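Local coordinates for protein metallo-beta-lactamase (Pseudomonas stutzeri, PDB 4ZEJ) that probably hydrolyses beta-lactam antibiotics to substituted beta-amino acids with two active-site zinc ions, as a class B metallo-beta-lactamase, at residues 35-40 with 146-150. Residues are numbered along the deposited sequence.
Sequences LVVIDK and WLPKS
Side chains alone join the two beta sheets here, across the interior of the alpha-beta/beta-alpha sandwich of metallo-beta-lactamases and at the end of it remote from the zinc site. Strand 30-39, which residues 35-39 end, belongs to the larger sheet; strand 144-147 of the other sheet ends at Leu147, and residues 148-150 follow in helical phi/psi, with a weak Ser150 N to Leu147 O bond of 3.0 Å. The backbones stay well apart: CA of Val37 faces CA of Leu147 at 8.7 Å, and CA of Asp39 faces CA of Lys149 at 9.6 Å. Along the extended strand, alternation aims Leu35, Val37 and Asp39 at the second segment, while Val36 and Ile38 pack on Ala43 of the adjacent strand. Leu147 (chi1 m, chi2 t) fills the gap; its CD1 makes the closest contacts, 3.9 Å from Leu35 CD1 (also m, t) and 3.8 Å from Val37 CG2 (chi1 t). Ile15 touches both Val37 and Leu147, extending this apolar seam. Toward the more exposed margin, the seam gives way to charge. Lys149, bent at chi3 (77°), reaches Asp39, whose t rotamer presents its carboxylate, and both side chains touch Leu128. Lys40, in a left-handed backbone conformation (49/52), brings its NZ to 4.6 Å from Lys149 NZ, a like-charge approach beside the salt bridge, in which Lys149 NZ donates to Asp39 OD1 at 2.8 Å.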
# COMPACT_ATOMS: atom_id res chain seq x y z
N LEU A 35 -0.60 4.83 -4.28
CA LEU A 35 -0.83 5.08 -5.71
C LEU A 35 -2.19 5.64 -5.99
O LEU A 35 -3.14 5.44 -5.20
CB LEU A 35 -0.70 3.79 -6.53
CG LEU A 35 0.56 2.97 -6.54
CD1 LEU A 35 0.38 1.72 -7.40
CD2 LEU A 35 1.71 3.84 -7.05
N VAL A 36 -2.29 6.35 -7.11
CA VAL A 36 -3.58 6.53 -7.80
C VAL A 36 -3.46 5.80 -9.13
O VAL A 36 -2.52 6.07 -9.90
CB VAL A 36 -3.92 8.01 -8.06
CG1 VAL A 36 -5.29 8.14 -8.73
CG2 VAL A 36 -3.90 8.83 -6.77
N VAL A 37 -4.39 4.88 -9.38
CA VAL A 37 -4.45 4.09 -10.60
C VAL A 37 -5.58 4.66 -11.45
O VAL A 37 -6.71 4.78 -10.96
CB VAL A 37 -4.69 2.59 -10.30
CG1 VAL A 37 -4.82 1.77 -11.58
CG2 VAL A 37 -3.55 2.04 -9.43
N ILE A 38 -5.28 5.00 -12.70
CA ILE A 38 -6.25 5.54 -13.64
C ILE A 38 -6.54 4.50 -14.74
O ILE A 38 -5.64 3.81 -15.21
CB ILE A 38 -5.74 6.84 -14.30
CG1 ILE A 38 -5.28 7.87 -13.26
CG2 ILE A 38 -6.80 7.46 -15.20
CD1 ILE A 38 -6.34 8.36 -12.30
N ASP A 39 -7.80 4.41 -15.14
CA ASP A 39 -8.19 3.58 -16.28
C ASP A 39 -9.51 4.11 -16.82
O ASP A 39 -10.49 4.18 -16.09
CB ASP A 39 -8.34 2.12 -15.85
CG ASP A 39 -8.39 1.17 -17.02
OD1 ASP A 39 -7.35 1.03 -17.71
OD2 ASP A 39 -9.45 0.54 -17.26
N LYS A 40 -9.53 4.50 -18.10
CA LYS A 40 -10.76 4.89 -18.79
C LYS A 40 -11.60 5.90 -17.98
O LYS A 40 -12.79 5.68 -17.73
CB LYS A 40 -11.60 3.65 -19.10
CG LYS A 40 -10.87 2.56 -19.87
CD LYS A 40 -11.80 1.40 -20.19
CE LYS A 40 -11.05 0.17 -20.66
NZ LYS A 40 -10.56 0.30 -22.06
N TRP A 146 -1.29 -6.07 -7.55
CA TRP A 146 -0.75 -6.28 -8.89
C TRP A 146 -1.63 -5.55 -9.87
O TRP A 146 -2.88 -5.64 -9.80
CB TRP A 146 -0.67 -7.78 -9.20
CG TRP A 146 -0.30 -8.16 -10.61
CD1 TRP A 146 -1.08 -8.83 -11.50
CD2 TRP A 146 0.95 -7.91 -11.29
NE1 TRP A 146 -0.41 -9.02 -12.69
CE2 TRP A 146 0.84 -8.47 -12.58
CE3 TRP A 146 2.15 -7.29 -10.92
CZ2 TRP A 146 1.89 -8.41 -13.52
CZ3 TRP A 146 3.19 -7.22 -11.85
CH2 TRP A 146 3.05 -7.79 -13.13
N LEU A 147 -0.97 -4.84 -10.79
CA LEU A 147 -1.64 -4.07 -11.83
C LEU A 147 -1.24 -4.72 -13.16
O LEU A 147 -0.23 -4.34 -13.76
CB LEU A 147 -1.21 -2.61 -11.74
CG LEU A 147 -1.43 -1.97 -10.36
CD1 LEU A 147 -0.93 -0.54 -10.34
CD2 LEU A 147 -2.89 -2.02 -9.92
N PRO A 148 -2.03 -5.72 -13.61
CA PRO A 148 -1.62 -6.49 -14.80
C PRO A 148 -1.42 -5.67 -16.07
O PRO A 148 -0.56 -6.01 -16.88
CB PRO A 148 -2.76 -7.51 -14.98
CG PRO A 148 -3.86 -7.09 -14.09
CD PRO A 148 -3.24 -6.28 -12.98
N LYS A 149 -2.19 -4.59 -16.23
CA LYS A 149 -2.08 -3.72 -17.40
C LYS A 149 -0.77 -2.92 -17.41
O LYS A 149 -0.22 -2.66 -18.48
CB LYS A 149 -3.28 -2.76 -17.47
CG LYS A 149 -4.61 -3.46 -17.64
CD LYS A 149 -5.78 -2.49 -17.68
CE LYS A 149 -5.93 -1.79 -19.01
NZ LYS A 149 -7.33 -1.35 -19.23
N SER A 150 -0.29 -2.55 -16.22
CA SER A 150 0.91 -1.74 -16.06
C SER A 150 2.17 -2.54 -15.73
O SER A 150 3.28 -1.99 -15.80
CB SER A 150 0.68 -0.71 -14.96
OG SER A 150 -0.47 0.06 -15.25